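Local coordinates for protein glutathione S-transferase (Sphingobium chungbukense, PDB 6M1T) that binds glutathione and, as a bacterial beta-class glutathione S-transferase, probably transfers it to electrophilic compounds in detoxification, at residues Ser11-Ile16 with Leu158-Gly163; Lys51-Thr56 with Thr64-Ile69. All coordinates share one frame; numbering follows the deposited sequence.

Contact 1: residues Ser11-Ile16 with Leu158-Gly163; sequences SLAPHI and LFVMLG
The ring of Phe159 meets Ile16 at a slant. Methyl CD1 of Ile16 lies 4.3 Å from ring atom CD2 of Phe159. The same side chain also packs on Ile185 and Ala186 of helix 176-186 and on Val191 of helix 189-198. The second flat group, the imidazole of His15, ties its own helix to helix 189-198 through a hydrogen bond between ND1 and Glu198.

Val160 carries most of the contact. Its CG2 stands beside the backbone N because CG1 takes the position anti to it (chi1 169°). This methyl reaches in among three residues of helix 12-16. It lies 3.8 Å from CG of Leu12, and the backbone N of Ala13 is 3.7 Å from Val160 CG2. CB of Ala13 also touches CG2 of Val160. The two backbones are nearest here, with CA of Ala13 and CA of Val160 6.1 Å apart. CD1 of Ile16 completes the group, 4.0 Å from CG2 of Val160.

The contact joins the two domains of the glutathione S-transferase fold. Leu12 to Ile16 lie in helix 12-21, the first helix of the thioredoxin-like N-terminal domain. Leu158 to Met161 lie in helix 153-162 of the all-helical C-terminal domain. The short segments run at 135° to each other, and their axes approach to 9.5 Å.

The second methyl of Val160 also takes part: its CG1 is 4.0 Å from CB of Leu12. Leu12 CG is anti to its backbone N (chi1 180°), which turns the isobutyl group toward Val160 and lays CD2 near Val160 CG2. Leu12 also packs on Leu195 and Glu198, and Ile16 on Ala194, all of helix 189-198.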
# COMPACT_ATOMS: atom_id res chain seq x y z
N SER A 11 14.16 1.69 -0.20
CA SER A 11 14.78 1.59 -1.56
C SER A 11 15.72 0.39 -1.72
O SER A 11 15.97 -0.03 -2.91
CB SER A 11 15.47 2.89 -1.96
OG SER A 11 16.32 3.36 -0.95
N LEU A 12 16.26 -0.15 -0.62
CA LEU A 12 17.08 -1.40 -0.71
C LEU A 12 16.27 -2.50 -1.40
O LEU A 12 16.86 -3.33 -2.07
CB LEU A 12 17.55 -1.77 0.69
CG LEU A 12 18.41 -3.02 0.84
CD1 LEU A 12 19.70 -2.95 0.02
CD2 LEU A 12 18.72 -3.22 2.30
N ALA A 13 14.93 -2.52 -1.27
CA ALA A 13 14.12 -3.63 -1.79
C ALA A 13 14.22 -3.70 -3.32
O ALA A 13 14.67 -4.74 -3.86
CB ALA A 13 12.69 -3.56 -1.31
N PRO A 14 13.90 -2.62 -4.06
CA PRO A 14 14.09 -2.64 -5.50
C PRO A 14 15.57 -2.77 -5.89
O PRO A 14 15.84 -3.35 -6.97
CB PRO A 14 13.40 -1.36 -6.02
CG PRO A 14 13.27 -0.51 -4.80
CD PRO A 14 13.15 -1.44 -3.60
N HIS A 15 16.50 -2.26 -5.08
CA HIS A 15 17.96 -2.48 -5.31
C HIS A 15 18.23 -4.00 -5.40
O HIS A 15 18.85 -4.46 -6.39
CB HIS A 15 18.79 -1.81 -4.20
CG HIS A 15 20.25 -1.70 -4.49
ND1 HIS A 15 21.12 -1.02 -3.65
CD2 HIS A 15 20.98 -2.10 -5.55
CE1 HIS A 15 22.36 -1.10 -4.14
NE2 HIS A 15 22.28 -1.72 -5.33
N ILE A 16 17.82 -4.75 -4.39
CA ILE A 16 17.99 -6.24 -4.38
C ILE A 16 17.29 -6.86 -5.61
O ILE A 16 17.87 -7.71 -6.27
CB ILE A 16 17.50 -6.82 -3.05
CG1 ILE A 16 18.44 -6.41 -1.92
CG2 ILE A 16 17.34 -8.34 -3.16
CD1 ILE A 16 17.89 -6.57 -0.53
N LEU A 158 9.91 -7.57 2.66
CA LEU A 158 9.81 -7.92 4.10
C LEU A 158 11.22 -7.96 4.67
O LEU A 158 11.43 -7.37 5.74
CB LEU A 158 9.10 -9.26 4.30
CG LEU A 158 9.03 -9.76 5.74
CD1 LEU A 158 8.39 -8.72 6.68
CD2 LEU A 158 8.27 -11.10 5.78
N PHE A 159 12.13 -8.67 3.98
CA PHE A 159 13.54 -8.81 4.45
C PHE A 159 14.13 -7.44 4.77
O PHE A 159 14.70 -7.25 5.82
CB PHE A 159 14.39 -9.45 3.36
CG PHE A 159 15.85 -9.48 3.66
CD1 PHE A 159 16.35 -10.46 4.50
CD2 PHE A 159 16.74 -8.62 3.02
CE1 PHE A 159 17.71 -10.57 4.75
CE2 PHE A 159 18.10 -8.73 3.26
CZ PHE A 159 18.58 -9.68 4.15
N VAL A 160 13.93 -6.45 3.88
CA VAL A 160 14.49 -5.09 4.10
C VAL A 160 13.95 -4.49 5.40
O VAL A 160 14.75 -4.02 6.22
CB VAL A 160 14.30 -4.17 2.88
CG1 VAL A 160 14.64 -2.73 3.23
CG2 VAL A 160 15.11 -4.67 1.71
N MET A 161 12.65 -4.50 5.62
CA MET A 161 12.02 -3.94 6.83
C MET A 161 12.40 -4.75 8.09
O MET A 161 12.44 -4.16 9.14
CB MET A 161 10.50 -3.89 6.63
CG MET A 161 10.13 -3.00 5.44
SD MET A 161 8.31 -2.72 5.43
CE MET A 161 7.94 -2.92 3.70
N LEU A 162 12.70 -6.06 7.99
CA LEU A 162 13.15 -6.87 9.16
C LEU A 162 14.56 -6.47 9.58
O LEU A 162 14.93 -6.68 10.74
CB LEU A 162 13.05 -8.36 8.82
CG LEU A 162 11.63 -8.89 8.66
CD1 LEU A 162 11.67 -10.39 8.36
CD2 LEU A 162 10.78 -8.63 9.85
N GLY A 163 15.29 -5.74 8.72
CA GLY A 163 16.52 -5.05 9.13
C GLY A 163 16.33 -3.82 9.99
O GLY A 163 17.37 -3.32 10.48

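Contact 2: residues Lys51-Thr56 with Thr64-Ile69; sequences KVPALT and TENPAI. With GSH (glutathione), chain C.
Pro53 and Asn66 meet with their side chains at about a right angle. The flat amide of Asn66 lies against ring atoms CG and CD of Pro53, with Pro53 CG 3.4 Å from Asn66 OD1. The peptide bond before Pro53 is cis. This is the cis-proline loop of the thioredoxin fold, set before strand 54-56 and beside the start of helix 66-75. Asn66 OD1 is buried without a polar partner, while ND2 of Asn66 is held by the carbonyl oxygen of Cys10.

Ile69, one helical turn on, packs against the same proline. Its CG1 is anti to the carbonyl carbon (chi1 -69°), and the chain runs on to bring CD1 to 3.9 Å from Pro53 CG. Its branch methyl CG2 instead meets Leu55, whose side chain crosses it obliquely; Leu55 CB is 4.1 Å from Ile69 CG2.

The loop and the helix start together grip glutathione. Val52 pairs with its cysteinyl part through two nearly straight backbone bonds: Val52 N to O2, and N2 of glutathione to Val52 O at 2.8 Å. The chain of Lys51 runs past the ligand and bends at its last torsion (chi4 -88°), bringing NZ to 2.9 Å from carboxylate oxygen O31. An alanine in place of Lys51 would probably leave that carboxylate without this charged partner and the glycyl end freer to move.

At the other end, N-cap residue Glu65 takes the amino N1 of glutathione on OE2, which Ser99 of the second subunit also binds. Asn66 N donates to carboxylate oxygen O12 at 3.0 Å. One water ties the two segments and the ligand together: it donates to Pro53 O and to glutathione O12, and accepts from Glu65 N at 2.8 Å.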
# COMPACT_ATOMS: atom_id res chain seq x y z
N LYS A 51 10.53 11.31 -1.83
CA LYS A 51 10.78 10.00 -1.15
C LYS A 51 11.49 9.01 -2.08
O LYS A 51 11.31 9.05 -3.33
CB LYS A 51 9.47 9.41 -0.65
CG LYS A 51 8.75 10.23 0.41
CD LYS A 51 7.38 9.71 0.68
CE LYS A 51 6.73 10.37 1.86
NZ LYS A 51 7.10 9.64 3.08
N VAL A 52 12.24 8.09 -1.47
CA VAL A 52 12.86 6.94 -2.19
C VAL A 52 12.03 5.72 -1.82
O VAL A 52 11.46 5.69 -0.74
CB VAL A 52 14.36 6.78 -1.88
CG1 VAL A 52 15.15 7.91 -2.52
CG2 VAL A 52 14.69 6.63 -0.39
N PRO A 53 11.92 4.70 -2.69
CA PRO A 53 12.58 4.70 -4.00
C PRO A 53 11.84 5.48 -5.09
O PRO A 53 10.63 5.64 -4.98
CB PRO A 53 12.55 3.22 -4.44
CG PRO A 53 11.31 2.68 -3.73
CD PRO A 53 11.20 3.43 -2.42
N ALA A 54 12.55 5.81 -6.15
CA ALA A 54 11.96 6.21 -7.45
C ALA A 54 12.76 5.48 -8.52
O ALA A 54 13.99 5.29 -8.34
CB ALA A 54 12.01 7.69 -7.63
N LEU A 55 12.07 5.00 -9.55
CA LEU A 55 12.69 4.26 -10.66
C LEU A 55 12.45 5.00 -11.97
O LEU A 55 11.27 5.10 -12.34
CB LEU A 55 12.10 2.87 -10.73
CG LEU A 55 12.72 2.03 -11.85
CD1 LEU A 55 14.17 1.68 -11.52
CD2 LEU A 55 11.94 0.75 -12.02
N THR A 56 13.49 5.52 -12.59
CA THR A 56 13.42 6.19 -13.91
C THR A 56 13.70 5.15 -14.98
O THR A 56 14.78 4.52 -14.96
CB THR A 56 14.36 7.39 -14.04
OG1 THR A 56 14.07 8.27 -12.97
CG2 THR A 56 14.17 8.13 -15.35
N THR A 64 6.96 5.57 -8.95
CA THR A 64 7.13 5.66 -7.49
C THR A 64 6.29 4.58 -6.81
O THR A 64 5.42 3.99 -7.49
CB THR A 64 6.77 7.04 -6.93
OG1 THR A 64 5.41 7.28 -7.27
CG2 THR A 64 7.62 8.17 -7.48
N GLU A 65 6.53 4.38 -5.52
CA GLU A 65 5.83 3.38 -4.66
C GLU A 65 6.45 2.01 -4.88
O GLU A 65 6.34 1.44 -6.00
CB GLU A 65 4.32 3.35 -4.90
CG GLU A 65 3.62 4.69 -4.72
CD GLU A 65 3.56 5.20 -3.30
OE1 GLU A 65 3.54 6.44 -3.14
OE2 GLU A 65 3.50 4.36 -2.34
N ASN A 66 6.99 1.45 -3.81
CA ASN A 66 7.64 0.11 -3.78
C ASN A 66 6.76 -0.93 -4.46
O ASN A 66 7.25 -1.68 -5.31
CB ASN A 66 8.06 -0.26 -2.36
CG ASN A 66 9.56 -0.19 -2.23
OD1 ASN A 66 10.27 -0.49 -3.19
ND2 ASN A 66 10.05 0.24 -1.10
N PRO A 67 5.47 -1.06 -4.09
CA PRO A 67 4.64 -2.09 -4.70
C PRO A 67 4.61 -2.06 -6.23
O PRO A 67 4.72 -3.15 -6.89
CB PRO A 67 3.27 -1.81 -4.06
CG PRO A 67 3.59 -1.24 -2.71
CD PRO A 67 4.79 -0.34 -2.98
N ALA A 68 4.51 -0.87 -6.84
CA ALA A 68 4.52 -0.71 -8.31
C ALA A 68 5.92 -0.98 -8.87
O ALA A 68 6.04 -1.66 -9.89
CB ALA A 68 4.03 0.67 -8.67
N ILE A 69 6.96 -0.45 -8.23
CA ILE A 69 8.37 -0.57 -8.70
C ILE A 69 8.75 -2.03 -8.68
O ILE A 69 9.31 -2.48 -9.67
CB ILE A 69 9.31 0.31 -7.85
CG1 ILE A 69 9.00 1.78 -8.14
CG2 ILE A 69 10.77 -0.03 -8.12
CD1 ILE A 69 9.64 2.78 -7.22
N1 GSH C . 4.77 4.65 0.17
CA1 GSH C . 6.16 4.82 -0.30
C1 GSH C . 6.64 3.54 -0.99
O11 GSH C . 6.07 2.50 -0.66
O12 GSH C . 7.58 3.67 -1.85
CB1 GSH C . 7.02 5.16 0.92
CG1 GSH C . 8.39 5.68 0.59
CD1 GSH C . 9.08 6.18 1.87
OE1 GSH C . 8.45 6.50 2.88
N2 GSH C . 10.40 6.30 1.79
CA2 GSH C . 11.26 6.82 2.83
C2 GSH C . 11.70 8.24 2.54
O2 GSH C . 12.14 8.54 1.43
CB2 GSH C . 12.47 5.92 3.05
SG2 GSH C . 12.08 4.34 3.86
N3 GSH C . 11.51 9.12 3.51
CA3 GSH C . 11.91 10.50 3.40
C3 GSH C . 10.76 11.48 3.68
O31 GSH C . 9.61 11.01 3.76
O32 GSH C . 11.06 12.69 3.79
O HOH W 1 8.19 5.56 -3.63

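The centres of contact 1 and contact 2 lie about 12 Å apart, and Pro14 is the main bridge between them. It faces contact 2 from the helix that contact 1 uses. Its CD is 3.1 Å from Asn66 OD1, its CB is 3.6 Å from Ile69 CG2, and its CG is 3.8 Å from Pro53 CB. Ser11 OG also packs on Val52 CG2, at 3.7 Å. Contact 2 lines the glutathione site directly. Contact 1 joins the N- and C-terminal domains next to it, and the side chain of Ala13 is about 4 Å from that of glutathione-binding Asn66, nearest atoms. Cys10, which also binds glutathione, directly precedes Ser11-Ile16.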